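PDB 5UGZ: putative thioesterase from Escherichia coli, which acts as an intermediate-releasing type II thioesterase of the colibactin NRPS/PKS pathway, probably hydrolysing thioester-bound intermediates from the assembly line. Local coordinates for residues 40-45 with 244-249; 25-30 with 90-95; 123-128 with 199-204; 193-198 with 220-225. All blocks are in the same frame, centred on the assembly; numbering follows the deposited sequence.

Contact 1 (40-45 with 244-249); sequences YKWRSV and QVVGYV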
loop_
_atom_site.group_PDB
_atom_site.type_symbol
_atom_site.label_atom_id
_atom_site.label_comp_id
_atom_site.label_asym_id
_atom_site.label_seq_id
_atom_site.Cartn_x
_atom_site.Cartn_y
_atom_site.Cartn_z
ATOM N N TYR A 40 7.968 8.704 -6.343
ATOM C CA TYR A 40 8.515 9.996 -6.761
ATOM C C TYR A 40 8.052 10.360 -8.171
ATOM O O TYR A 40 7.766 11.533 -8.453
ATOM C CB TYR A 40 10.046 9.998 -6.714
ATOM C CG TYR A 40 10.711 9.910 -5.345
ATOM C CD1 TYR A 40 10.017 10.138 -4.173
ATOM C CD2 TYR A 40 12.064 9.613 -5.253
ATOM C CE1 TYR A 40 10.663 10.063 -2.931
ATOM C CE2 TYR A 40 12.711 9.532 -4.043
ATOM C CZ TYR A 40 12.023 9.757 -2.880
ATOM O OH TYR A 40 12.731 9.643 -1.683
ATOM N N LYS A 41 7.972 9.362 -9.068
ATOM C CA LYS A 41 7.597 9.573 -10.463
ATOM C C LYS A 41 6.135 9.984 -10.616
ATOM O O LYS A 41 5.745 10.467 -11.691
ATOM C CB LYS A 41 7.864 8.301 -11.270
ATOM C CG LYS A 41 7.077 7.086 -10.780
ATOM C CD LYS A 41 7.400 5.853 -11.591
ATOM C CE LYS A 41 6.719 4.609 -11.043
ATOM N NZ LYS A 41 7.343 4.129 -9.775
ATOM N N TRP A 42 5.315 9.779 -9.577
ATOM C CA TRP A 42 3.915 10.162 -9.636
ATOM C C TRP A 42 3.732 11.665 -9.775
ATOM O O TRP A 42 2.665 12.110 -10.212
ATOM C CB TRP A 42 3.180 9.682 -8.383
ATOM C CG TRP A 42 2.910 8.214 -8.369
ATOM C CD1 TRP A 42 3.690 7.226 -8.892
ATOM C CD2 TRP A 42 1.759 7.573 -7.815
ATOM N NE1 TRP A 42 3.100 6.007 -8.683
ATOM C CE2 TRP A 42 1.914 6.194 -8.020
ATOM C CE3 TRP A 42 0.614 8.035 -7.165
ATOM C CZ2 TRP A 42 0.959 5.277 -7.615
ATOM C CZ3 TRP A 42 -0.325 7.127 -6.758
ATOM C CH2 TRP A 42 -0.153 5.764 -6.989
ATOM N N ARG A 43 4.728 12.460 -9.385
ATOM C CA ARG A 43 4.596 13.909 -9.470
ATOM C C ARG A 43 4.584 14.421 -10.906
ATOM O O ARG A 43 4.331 15.610 -11.124
ATOM C CB ARG A 43 5.712 14.573 -8.676
ATOM C CG ARG A 43 5.196 15.382 -7.508
ATOM C CD ARG A 43 6.354 15.912 -6.692
ATOM N NE ARG A 43 7.128 16.877 -7.465
ATOM C CZ ARG A 43 8.454 16.930 -7.495
ATOM N NH1 ARG A 43 9.183 16.061 -6.800
ATOM N NH2 ARG A 43 9.052 17.845 -8.238
ATOM N N SER A 44 4.798 13.557 -11.896
ATOM C CA SER A 44 4.738 13.994 -13.284
ATOM C C SER A 44 3.362 13.799 -13.920
ATOM O O SER A 44 3.158 14.259 -15.049
ATOM C CB SER A 44 5.804 13.264 -14.121
ATOM O OG SER A 44 5.390 11.948 -14.458
ATOM N N VAL A 45 2.431 13.130 -13.237
ATOM C CA VAL A 45 1.086 12.908 -13.765
ATOM C C VAL A 45 -0.019 13.315 -12.792
ATOM O O VAL A 45 -1.165 13.542 -13.222
ATOM C CB VAL A 45 0.911 11.427 -14.193
ATOM C CG1 VAL A 45 1.486 11.209 -15.580
ATOM C CG2 VAL A 45 1.636 10.500 -13.236
ATOM N N GLN A 244 -1.542 5.270 -15.685
ATOM C CA GLN A 244 -2.971 4.952 -15.658
ATOM C C GLN A 244 -3.505 4.939 -14.233
ATOM O O GLN A 244 -4.589 5.468 -13.959
ATOM C CB GLN A 244 -3.224 3.590 -16.313
ATOM C CG GLN A 244 -3.148 3.573 -17.823
ATOM C CD GLN A 244 -2.739 2.207 -18.360
ATOM O OE1 GLN A 244 -1.552 1.860 -18.376
ATOM N NE2 GLN A 244 -3.723 1.423 -18.802
ATOM N N VAL A 245 -2.772 4.302 -13.316
ATOM C CA VAL A 245 -3.140 4.345 -11.905
ATOM C C VAL A 245 -3.317 5.791 -11.452
ATOM O O VAL A 245 -4.301 6.139 -10.790
ATOM C CB VAL A 245 -2.091 3.608 -11.053
ATOM C CG1 VAL A 245 -2.332 3.866 -9.572
ATOM C CG2 VAL A 245 -2.136 2.130 -11.335
ATOM N N VAL A 246 -2.366 6.659 -11.797
ATOM C CA VAL A 246 -2.527 8.048 -11.395
ATOM C C VAL A 246 -3.642 8.701 -12.191
ATOM O O VAL A 246 -4.246 9.675 -11.727
ATOM C CB VAL A 246 -1.230 8.859 -11.543
ATOM C CG1 VAL A 246 -1.532 10.280 -11.215
ATOM C CG2 VAL A 246 -0.132 8.341 -10.616
ATOM N N GLY A 247 -3.910 8.216 -13.408
ATOM C CA GLY A 247 -5.054 8.727 -14.151
ATOM C C GLY A 247 -6.357 8.503 -13.408
ATOM O O GLY A 247 -7.235 9.372 -13.392
ATOM N N TYR A 248 -6.484 7.342 -12.755
ATOM C CA TYR A 248 -7.655 6.985 -11.958
ATOM C C TYR A 248 -7.694 7.707 -10.616
ATOM O O TYR A 248 -8.764 8.136 -10.170
ATOM C CB TYR A 248 -7.677 5.473 -11.743
ATOM C CG TYR A 248 -8.070 4.751 -12.992
ATOM C CD1 TYR A 248 -9.349 4.919 -13.512
ATOM C CD2 TYR A 248 -7.182 3.933 -13.672
ATOM C CE1 TYR A 248 -9.745 4.284 -14.666
ATOM C CE2 TYR A 248 -7.577 3.284 -14.844
ATOM C CZ TYR A 248 -8.872 3.473 -15.331
ATOM O OH TYR A 248 -9.329 2.866 -16.483
ATOM N N VAL A 249 -6.553 7.814 -9.934
ATOM C CA VAL A 249 -6.490 8.630 -8.723
ATOM C C VAL A 249 -6.957 10.042 -9.028
ATOM O O VAL A 249 -7.723 10.639 -8.259
ATOM C CB VAL A 249 -5.064 8.622 -8.125
ATOM C CG1 VAL A 249 -4.922 9.683 -7.063
ATOM C CG2 VAL A 249 -4.742 7.267 -7.528
#
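Lys41 O takes two hydrogen bonds from Ser44, tightening the short 3-10 turn that presents Trp42 and Val45 to Val246 of the helix. Ser44 N lies 3.2 Å from Lys41 O, and the hydroxyl OG approaches the same oxygen at 3.2 Å, almost in line with the carbonyl. Across the contact there is no hydrogen bond, and the meeting is between hydrocarbon surfaces. The indole of Trp42 is swung beside its own backbone nitrogen (chi1 -75°), which brings one ring face round to the helix. Over that face stands CG2 of Val246, 3.5 Å from Trp42 CD2 and offset toward the rim. Val246 CG2 makes a CH-pi contact, 3.8 Å from the centroid of the six-membered ring of Trp42. The other branch, Val246 CG1, lies 3.8 Å from Val45 CG2, and the two valines pack against each other beside the indole. Val245 CG1 comes to the far end of the ring, 3.9 Å from Trp42 CH2. The indole also touches Leu26, Cys28 and Leu52 of the sheet, and Phe95 and Tyr39 meet it edge-to-face. Val45 O bonds to Asn250, one helical turn beyond Val246. Because its own cross-contacts are all apolar, this junction between the loop and helix 242-259 depends on shape and burial, with the directional bonds confined to its margins.

Contact 2 (25-30 with 90-95); sequences SLYCLP and GDYAIF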
loop_
_atom_site.group_PDB
_atom_site.type_symbol
_atom_site.label_atom_id
_atom_site.label_comp_id
_atom_site.label_asym_id
_atom_site.label_seq_id
_atom_site.Cartn_x
_atom_site.Cartn_y
_atom_site.Cartn_z
ATOM N N SER A 25 -3.649 16.414 0.063
ATOM C CA SER A 25 -2.422 15.645 0.177
ATOM C C SER A 25 -2.731 14.162 0.033
ATOM O O SER A 25 -3.660 13.645 0.667
ATOM C CB SER A 25 -1.737 15.937 1.503
ATOM O OG SER A 25 -1.479 17.321 1.594
ATOM N N LEU A 26 -1.965 13.501 -0.819
ATOM C CA LEU A 26 -2.075 12.073 -1.085
ATOM C C LEU A 26 -0.874 11.373 -0.458
ATOM O O LEU A 26 0.245 11.497 -0.960
ATOM C CB LEU A 26 -2.124 11.828 -2.587
ATOM C CG LEU A 26 -2.052 10.380 -3.045
ATOM C CD1 LEU A 26 -3.366 9.663 -2.753
ATOM C CD2 LEU A 26 -1.696 10.340 -4.538
ATOM N N TYR A 27 -1.114 10.653 0.637
ATOM C CA TYR A 27 -0.108 9.851 1.318
ATOM C C TYR A 27 -0.039 8.486 0.650
ATOM O O TYR A 27 -1.062 7.811 0.506
ATOM C CB TYR A 27 -0.449 9.717 2.810
ATOM C CG TYR A 27 -0.461 11.080 3.505
ATOM C CD1 TYR A 27 -1.623 11.852 3.576
ATOM C CD2 TYR A 27 0.705 11.618 4.023
ATOM C CE1 TYR A 27 -1.609 13.108 4.172
ATOM C CE2 TYR A 27 0.724 12.859 4.611
ATOM C CZ TYR A 27 -0.424 13.604 4.678
ATOM O OH TYR A 27 -0.370 14.842 5.277
ATOM N N CYS A 28 1.163 8.084 0.230
ATOM C CA CYS A 28 1.354 6.820 -0.463
ATOM C C CYS A 28 2.272 5.908 0.334
ATOM O O CYS A 28 3.328 6.339 0.808
ATOM C CB CYS A 28 1.918 7.043 -1.865
ATOM S SG CYS A 28 0.796 8.004 -2.903
ATOM N N LEU A 29 1.867 4.635 0.461
ATOM C CA LEU A 29 2.653 3.628 1.162
ATOM C C LEU A 29 3.141 2.570 0.184
ATOM O O LEU A 29 2.363 2.108 -0.659
ATOM C CB LEU A 29 1.824 2.969 2.288
ATOM C CG LEU A 29 1.565 3.880 3.496
ATOM C CD1 LEU A 29 0.659 5.029 3.123
ATOM C CD2 LEU A 29 0.956 3.107 4.658
ATOM N N PRO A 30 4.403 2.158 0.262
ATOM C CA PRO A 30 4.948 1.223 -0.724
ATOM C C PRO A 30 4.618 -0.235 -0.413
ATOM O O PRO A 30 4.144 -0.598 0.662
ATOM C CB PRO A 30 6.458 1.485 -0.636
ATOM C CG PRO A 30 6.677 1.920 0.767
ATOM C CD PRO A 30 5.418 2.618 1.224
ATOM N N GLY A 90 -6.429 19.496 6.369
ATOM C CA GLY A 90 -7.198 19.623 5.146
ATOM C C GLY A 90 -7.698 18.288 4.621
ATOM O O GLY A 90 -7.786 17.297 5.349
ATOM N N ASP A 91 -8.032 18.273 3.328
ATOM C CA ASP A 91 -8.387 17.041 2.633
ATOM C C ASP A 91 -7.174 16.148 2.416
ATOM O O ASP A 91 -6.065 16.619 2.170
ATOM C CB ASP A 91 -9.001 17.351 1.272
ATOM C CG ASP A 91 -10.154 18.308 1.371
ATOM O OD1 ASP A 91 -11.237 17.893 1.842
ATOM O OD2 ASP A 91 -9.974 19.478 0.987
ATOM N N TYR A 92 -7.403 14.841 2.442
ATOM C CA TYR A 92 -6.319 13.909 2.157
ATOM C C TYR A 92 -6.893 12.570 1.708
ATOM O O TYR A 92 -8.052 12.241 1.975
ATOM C CB TYR A 92 -5.403 13.742 3.381
ATOM C CG TYR A 92 -6.023 12.970 4.524
ATOM C CD1 TYR A 92 -5.838 11.601 4.633
ATOM C CD2 TYR A 92 -6.789 13.605 5.488
ATOM C CE1 TYR A 92 -6.388 10.898 5.646
ATOM C CE2 TYR A 92 -7.371 12.892 6.521
ATOM C CZ TYR A 92 -7.158 11.532 6.593
ATOM O OH TYR A 92 -7.703 10.781 7.617
ATOM N N ALA A 93 -6.064 11.816 0.995
ATOM C CA ALA A 93 -6.354 10.450 0.586
ATOM C C ALA A 93 -5.163 9.587 0.965
ATOM O O ALA A 93 -4.111 10.097 1.334
ATOM C CB ALA A 93 -6.618 10.349 -0.917
ATOM N N ILE A 94 -5.329 8.269 0.868
ATOM C CA ILE A 94 -4.267 7.316 1.160
ATOM C C ILE A 94 -4.252 6.243 0.085
ATOM O O ILE A 94 -5.288 5.642 -0.209
ATOM C CB ILE A 94 -4.425 6.670 2.546
ATOM C CG1 ILE A 94 -4.795 7.756 3.565
ATOM C CG2 ILE A 94 -3.140 5.891 2.910
ATOM C CD1 ILE A 94 -4.913 7.286 4.983
ATOM N N PHE A 95 -3.078 6.013 -0.502
ATOM C CA PHE A 95 -2.857 4.954 -1.468
ATOM C C PHE A 95 -1.796 4.023 -0.901
ATOM O O PHE A 95 -0.794 4.486 -0.357
ATOM C CB PHE A 95 -2.398 5.530 -2.835
ATOM C CG PHE A 95 -2.088 4.483 -3.868
ATOM C CD1 PHE A 95 -0.884 3.780 -3.832
ATOM C CD2 PHE A 95 -2.997 4.189 -4.874
ATOM C CE1 PHE A 95 -0.590 2.797 -4.773
ATOM C CE2 PHE A 95 -2.704 3.207 -5.832
ATOM C CZ PHE A 95 -1.497 2.512 -5.774
#
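Tyr27 and Tyr92, on the same side of two parallel strands, cross at about a right angle. The ring of Tyr27 turns its edge to the stem of Tyr92, with CE1 3.9 Å from Tyr92 CB. Tyr92 CG occupies the crowded position between its backbone nitrogen and carbonyl carbon (chi1 71°), and its ring leads away from the neighbouring strand to a hydroxyl bonded to Asp117 O. Leu29 CD1 crosses Ile94 and lies 3.9 Å from its CG2. The opposite face of the pair carries Leu26, Cys28, Ala93 and Phe95. There Leu26 holds CG anti to its own nitrogen (chi1 172°), and this helps carry CD1 toward the neighbouring strand, to 3.8 Å from Ala93 CB. Cys28 SG touches Phe95 at the CB, 4.0 Å away. Five backbone hydrogen bonds fix this register, donors alternating between strands. The series starts at Ser25 N to Asp91 O (3.2 Å) and ends at Leu29 N to Phe95 O (2.8 Å), and the strand axes diverge by 18°. Both belong to a parallel sheet like that of alpha/beta hydrolases, and 91-97 leads into the GxSxG turn, probably the nucleophile elbow. Within the sheet, strand 50-54 bonds to the far edge of 24-29, and 121-125 to that of 91-97. Helix 99-113 packs on Leu29, Tyr92 and Ile94, whereas on the other face Phe95 packs on Ser125 of strand 121-125.

Contact 3 (123-128 with 199-204); sequences FFSGCR and VLFHGD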
loop_
_atom_site.group_PDB
_atom_site.type_symbol
_atom_site.label_atom_id
_atom_site.label_comp_id
_atom_site.label_asym_id
_atom_site.label_seq_id
_atom_site.Cartn_x
_atom_site.Cartn_y
_atom_site.Cartn_z
ATOM N N PHE A 123 -7.335 4.205 -1.621
ATOM C CA PHE A 123 -6.962 3.362 -2.752
ATOM C C PHE A 123 -6.186 2.175 -2.212
ATOM O O PHE A 123 -5.159 2.354 -1.556
ATOM C CB PHE A 123 -6.118 4.140 -3.771
ATOM C CG PHE A 123 -6.753 5.416 -4.237
ATOM C CD1 PHE A 123 -7.581 5.426 -5.348
ATOM C CD2 PHE A 123 -6.539 6.606 -3.552
ATOM C CE1 PHE A 123 -8.173 6.600 -5.785
ATOM C CE2 PHE A 123 -7.136 7.783 -3.973
ATOM C CZ PHE A 123 -7.961 7.776 -5.096
ATOM N N PHE A 124 -6.681 0.969 -2.462
ATOM C CA PHE A 124 -5.991 -0.253 -2.068
ATOM C C PHE A 124 -5.626 -0.981 -3.347
ATOM O O PHE A 124 -6.498 -1.534 -4.028
ATOM C CB PHE A 124 -6.838 -1.127 -1.146
ATOM C CG PHE A 124 -7.314 -0.415 0.094
ATOM C CD1 PHE A 124 -6.414 -0.044 1.084
ATOM C CD2 PHE A 124 -8.652 -0.098 0.267
ATOM C CE1 PHE A 124 -6.844 0.622 2.220
ATOM C CE2 PHE A 124 -9.074 0.569 1.404
ATOM C CZ PHE A 124 -8.165 0.927 2.378
ATOM N N SER A 125 -4.341 -0.968 -3.668
ATOM C CA SER A 125 -3.823 -1.529 -4.898
ATOM C C SER A 125 -3.155 -2.874 -4.613
ATOM O O SER A 125 -2.424 -3.024 -3.626
ATOM C CB SER A 125 -2.846 -0.534 -5.525
ATOM O OG SER A 125 -2.419 -0.937 -6.798
ATOM N N GLY A 126 -3.432 -3.854 -5.469
ATOM C CA GLY A 126 -2.813 -5.169 -5.330
ATOM C C GLY A 126 -2.951 -5.748 -3.940
ATOM O O GLY A 126 -1.994 -6.312 -3.395
ATOM N N CYS A 127 -4.130 -5.611 -3.349
ATOM C CA CYS A 127 -4.311 -5.833 -1.920
ATOM C C CYS A 127 -5.596 -6.615 -1.709
ATOM O O CYS A 127 -6.677 -6.109 -2.003
ATOM C CB CYS A 127 -4.361 -4.497 -1.174
ATOM S SG CYS A 127 -4.230 -4.670 0.598
ATOM N N ARG A 128 -5.475 -7.839 -1.196
ATOM C CA ARG A 128 -6.636 -8.632 -0.821
ATOM C C ARG A 128 -7.317 -8.008 0.399
ATOM O O ARG A 128 -6.704 -7.223 1.128
ATOM C CB ARG A 128 -6.216 -10.078 -0.548
ATOM C CG ARG A 128 -5.641 -10.776 -1.805
ATOM C CD ARG A 128 -5.042 -12.173 -1.550
ATOM N NE ARG A 128 -5.975 -13.117 -0.924
ATOM C CZ ARG A 128 -5.801 -14.440 -0.882
ATOM N NH1 ARG A 128 -4.734 -15.005 -1.446
ATOM N NH2 ARG A 128 -6.702 -15.202 -0.274
ATOM N N VAL A 199 -11.323 2.688 -3.729
ATOM C CA VAL A 199 -10.975 2.269 -5.082
ATOM C C VAL A 199 -9.956 1.146 -4.978
ATOM O O VAL A 199 -8.976 1.263 -4.236
ATOM C CB VAL A 199 -10.428 3.434 -5.928
ATOM C CG1 VAL A 199 -10.117 2.975 -7.353
ATOM C CG2 VAL A 199 -11.416 4.592 -5.923
ATOM N N LEU A 200 -10.194 0.063 -5.712
ATOM C CA LEU A 200 -9.342 -1.113 -5.704
ATOM C C LEU A 200 -8.681 -1.261 -7.068
ATOM O O LEU A 200 -9.349 -1.136 -8.102
ATOM C CB LEU A 200 -10.147 -2.369 -5.363
ATOM C CG LEU A 200 -10.979 -2.345 -4.077
ATOM C CD1 LEU A 200 -11.805 -3.624 -3.981
ATOM C CD2 LEU A 200 -10.096 -2.179 -2.839
ATOM N N PHE A 201 -7.371 -1.505 -7.064
ATOM C CA PHE A 201 -6.582 -1.709 -8.273
ATOM C C PHE A 201 -6.044 -3.134 -8.294
ATOM O O PHE A 201 -5.524 -3.627 -7.290
ATOM C CB PHE A 201 -5.407 -0.726 -8.374
ATOM C CG PHE A 201 -5.819 0.704 -8.575
ATOM C CD1 PHE A 201 -6.222 1.150 -9.808
ATOM C CD2 PHE A 201 -5.773 1.603 -7.536
ATOM C CE1 PHE A 201 -6.606 2.463 -10.001
ATOM C CE2 PHE A 201 -6.143 2.919 -7.726
ATOM C CZ PHE A 201 -6.563 3.343 -8.958
ATOM N N HIS A 202 -6.155 -3.780 -9.450
ATOM C CA HIS A 202 -5.871 -5.200 -9.585
ATOM C C HIS A 202 -5.302 -5.441 -10.978
ATOM O O HIS A 202 -5.834 -4.916 -11.959
ATOM C CB HIS A 202 -7.155 -6.012 -9.337
ATOM C CG HIS A 202 -6.982 -7.493 -9.446
ATOM N ND1 HIS A 202 -6.144 -8.207 -8.620
ATOM C CD2 HIS A 202 -7.560 -8.399 -10.272
ATOM C CE1 HIS A 202 -6.198 -9.488 -8.941
ATOM N NE2 HIS A 202 -7.049 -9.631 -9.942
ATOM N N GLY A 203 -4.194 -6.180 -11.059
ATOM C CA GLY A 203 -3.695 -6.674 -12.329
ATOM C C GLY A 203 -4.206 -8.076 -12.566
ATOM O O GLY A 203 -3.997 -8.970 -11.742
ATOM N N ASP A 204 -4.888 -8.274 -13.706
ATOM C CA ASP A 204 -5.615 -9.524 -13.935
ATOM C C ASP A 204 -4.703 -10.744 -13.897
ATOM O O ASP A 204 -5.166 -11.848 -13.591
ATOM C CB ASP A 204 -6.361 -9.477 -15.269
ATOM C CG ASP A 204 -5.431 -9.590 -16.462
ATOM O OD1 ASP A 204 -5.899 -9.984 -17.548
ATOM O OD2 ASP A 204 -4.228 -9.287 -16.315
#
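Strands 123-125 and 199-203 run parallel, their axes 15° apart, joined by hydrogen bonds from Phe124 N to Val199 O, Phe201 N to Phe124 O and Gly126 N to Phe201 O. Phe123, Val199, Ser125 and Phe201 project from one face. Phe123 runs beside Val199 and Phe201, and its CD1 touches both. Phe123 CD1 is 3.5 Å from Val199 CB and 3.7 Å from Phe201 CE2, where it meets the edge of the Phe201 ring near its plane. With an alanine in place of Phe123, Val199 CB and the edge of Phe201 would probably lose their shared neighbour, and a gap would open between this face and helix 242-259, which Phe123 touches at Val249 and Thr252. Ser125 sets its OG anti to the backbone nitrogen (chi1 -173°), close over Phe201 CB at 3.4 Å, while the hydroxyl finds its polar partner in His97 ND1. On the other face Phe124 and Leu200 cross, CB of the first being 3.8 Å from CD2 of the second, and both touch Trp217, on which the Phe124 ring is stacked. Beyond Ser125 the chain bends sharply at Gly126, whose positive phi (51°) takes it out of the strand, and its carbonyl oxygen makes a weak bond to the hydroxyl of Ser98. Central parallel strands whose C-terminal ends run out beside a GxSxG turn, here Gly96, Ser98 and Gly100, are typical of the alpha/beta-hydrolase fold, consistent with a thioesterase active site nearby.

Contact 4 (193-198 with 220-225); sequences TLTCPI and FTTRKT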
loop_
_atom_site.group_PDB
_atom_site.type_symbol
_atom_site.label_atom_id
_atom_site.label_comp_id
_atom_site.label_asym_id
_atom_site.label_seq_id
_atom_site.Cartn_x
_atom_site.Cartn_y
_atom_site.Cartn_z
ATOM N N THR A 193 -17.233 2.226 10.603
ATOM C CA THR A 193 -17.220 2.005 9.160
ATOM C C THR A 193 -16.730 3.276 8.488
ATOM O O THR A 193 -17.241 4.368 8.772
ATOM C CB THR A 193 -18.610 1.649 8.618
ATOM O OG1 THR A 193 -19.083 0.459 9.244
ATOM C CG2 THR A 193 -18.537 1.384 7.138
ATOM N N LEU A 194 -15.740 3.134 7.609
ATOM C CA LEU A 194 -15.307 4.264 6.799
ATOM C C LEU A 194 -16.501 4.832 6.040
ATOM O O LEU A 194 -17.455 4.120 5.710
ATOM C CB LEU A 194 -14.191 3.828 5.841
ATOM C CG LEU A 194 -12.946 3.291 6.576
ATOM C CD1 LEU A 194 -11.912 2.732 5.630
ATOM C CD2 LEU A 194 -12.334 4.363 7.429
ATOM N N THR A 195 -16.463 6.140 5.795
ATOM C CA THR A 195 -17.508 6.834 5.055
ATOM C C THR A 195 -16.951 7.551 3.825
ATOM O O THR A 195 -17.431 8.619 3.451
ATOM C CB THR A 195 -18.234 7.837 5.944
ATOM O OG1 THR A 195 -17.336 8.895 6.285
ATOM C CG2 THR A 195 -18.707 7.196 7.199
ATOM N N CYS A 196 -15.927 6.994 3.201
ATOM C CA CYS A 196 -15.376 7.542 1.975
ATOM C C CYS A 196 -15.353 6.449 0.920
ATOM O O CYS A 196 -15.482 5.264 1.240
ATOM C CB CYS A 196 -13.966 8.095 2.200
ATOM S SG CYS A 196 -12.783 6.859 2.729
ATOM N N PRO A 197 -15.219 6.816 -0.353
ATOM C CA PRO A 197 -15.141 5.795 -1.401
ATOM C C PRO A 197 -13.827 5.026 -1.328
ATOM O O PRO A 197 -12.781 5.566 -0.967
ATOM C CB PRO A 197 -15.245 6.605 -2.699
ATOM C CG PRO A 197 -15.630 7.986 -2.288
ATOM C CD PRO A 197 -15.170 8.179 -0.899
ATOM N N ILE A 198 -13.902 3.739 -1.651
ATOM C CA ILE A 198 -12.738 2.869 -1.763
ATOM C C ILE A 198 -12.544 2.532 -3.234
ATOM O O ILE A 198 -13.492 2.123 -3.912
ATOM C CB ILE A 198 -12.908 1.580 -0.936
ATOM C CG1 ILE A 198 -12.890 1.867 0.570
ATOM C CG2 ILE A 198 -11.866 0.558 -1.328
ATOM C CD1 ILE A 198 -12.832 0.603 1.429
ATOM N N PHE A 220 -16.368 -2.344 4.403
ATOM C CA PHE A 220 -15.483 -1.487 5.183
ATOM C C PHE A 220 -15.731 -0.002 4.960
ATOM O O PHE A 220 -15.098 0.825 5.625
ATOM C CB PHE A 220 -14.021 -1.844 4.877
ATOM C CG PHE A 220 -13.623 -3.183 5.411
ATOM C CD1 PHE A 220 -13.435 -3.363 6.768
ATOM C CD2 PHE A 220 -13.491 -4.275 4.572
ATOM C CE1 PHE A 220 -13.096 -4.601 7.272
ATOM C CE2 PHE A 220 -13.146 -5.522 5.073
ATOM C CZ PHE A 220 -12.957 -5.687 6.415
ATOM N N THR A 221 -16.651 0.352 4.058
ATOM C CA THR A 221 -17.075 1.727 3.851
ATOM C C THR A 221 -18.574 1.750 3.578
ATOM O O THR A 221 -19.136 0.792 3.043
ATOM C CB THR A 221 -16.313 2.374 2.683
ATOM O OG1 THR A 221 -16.703 3.750 2.548
ATOM C CG2 THR A 221 -16.615 1.647 1.394
ATOM N N THR A 222 -19.226 2.847 3.970
ATOM C CA THR A 222 -20.623 3.035 3.598
ATOM C C THR A 222 -20.790 3.580 2.194
ATOM O O THR A 222 -21.921 3.629 1.697
ATOM C CB THR A 222 -21.320 3.997 4.539
ATOM O OG1 THR A 222 -20.680 5.274 4.443
ATOM C CG2 THR A 222 -21.266 3.491 5.961
ATOM N N ARG A 223 -19.712 4.007 1.549
ATOM C CA ARG A 223 -19.819 4.554 0.212
ATOM C C ARG A 223 -19.488 3.488 -0.822
ATOM O O ARG A 223 -19.295 2.305 -0.522
ATOM C CB ARG A 223 -18.953 5.804 0.070
ATOM C CG ARG A 223 -19.470 6.883 0.983
ATOM C CD ARG A 223 -19.131 8.301 0.577
ATOM N NE ARG A 223 -19.273 8.582 -0.848
ATOM C CZ ARG A 223 -19.005 9.769 -1.380
ATOM N NH1 ARG A 223 -18.609 10.764 -0.601
ATOM N NH2 ARG A 223 -19.128 9.970 -2.682
ATOM N N LYS A 224 -19.505 3.915 -2.076
ATOM C CA LYS A 224 -19.260 3.021 -3.190
ATOM C C LYS A 224 -17.822 2.503 -3.145
ATOM O O LYS A 224 -16.875 3.269 -2.947
ATOM C CB LYS A 224 -19.544 3.776 -4.491
ATOM C CG LYS A 224 -19.205 3.061 -5.767
ATOM C CD LYS A 224 -19.546 3.949 -6.947
ATOM C CE LYS A 224 -19.510 3.206 -8.284
ATOM N NZ LYS A 224 -18.124 3.093 -8.870
ATOM N N THR A 225 -17.664 1.195 -3.289
ATOM C CA THR A 225 -16.393 0.608 -3.681
ATOM C C THR A 225 -16.339 0.510 -5.202
ATOM O O THR A 225 -17.364 0.298 -5.858
ATOM C CB THR A 225 -16.234 -0.773 -3.053
ATOM O OG1 THR A 225 -16.149 -0.639 -1.627
ATOM C CG2 THR A 225 -15.005 -1.483 -3.599
HETATM O O HOH W 1 -15.090 3.877 -5.331
#
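Leu194 and Thr221 bring the two loops together, and beside them Thr222 N donates to Leu194 O at 2.8 Å. Leu194 N answers with a weak bond to Phe220 O. Further along, Ile198 N reaches Lys224 O at 3.3 Å, and a water gives hydrogen bonds to Ile198 O and to the same Lys224 O, bridging the two chains where they begin to pair as parallel strands. Thr221 OG1 is modelled so near Cys196 O that the distance is doubtful. More soundly, OG1 accepts from Arg223 N (3.2 Å), an ST turn reached because the hydroxyl stands anti to its own nitrogen (chi1 -177°), and Thr221 CG2 meets Ile198 CG1 at 3.8 Å as the two side chains pass in opposite senses. Thr193 and Thr222 touch methyl to methyl, CG2 to CG2, 3.6 Å apart. Arg223 bends at chi3 and lies alongside Pro197, with Pro197 CG centred over one face of the guanidinium, 3.9 Å from Arg223 CZ. Its NH1 bonds to Gly260 O. With an alanine in place of Arg223, Pro197 would probably lose the flat group lying against its ring, and Gly260 O would be left without this donor. The hydroxyl of Thr225, by contrast, is buried with no partner in the model. Around this pairing, Leu194 and Phe220 pack on helix 99-113, the latter edge-to-face with Phe105. Pro197 and Arg223 rest on Leu256 of helix 242-259, while the loops run on into the adjacent strands 198-203 and 225-230.

In the fold
Contacts 2 and 3 are pairings within the same parallel sheet, joined through neighbouring strands 91-97 and 121-125, where Phe95 packs on both Phe123 and Phe201. Contact 1 is equally buried but lies on a face of that sheet: Val245 meets Phe95 of contact 2, and Tyr248 and Val249 meet Phe201 and Phe123 of contact 3. Across its two segments the chemistry is apolar, whereas the strand pairs combine backbone hydrogen bonds with side-chain packing. Contact 4, about 23 Å from contact 1 between centres, is partly exposed and more polar, with a water, threonines and a guanidinium. It continues contact 3 at the start of strand 198-203, Ile198 touching Phe124.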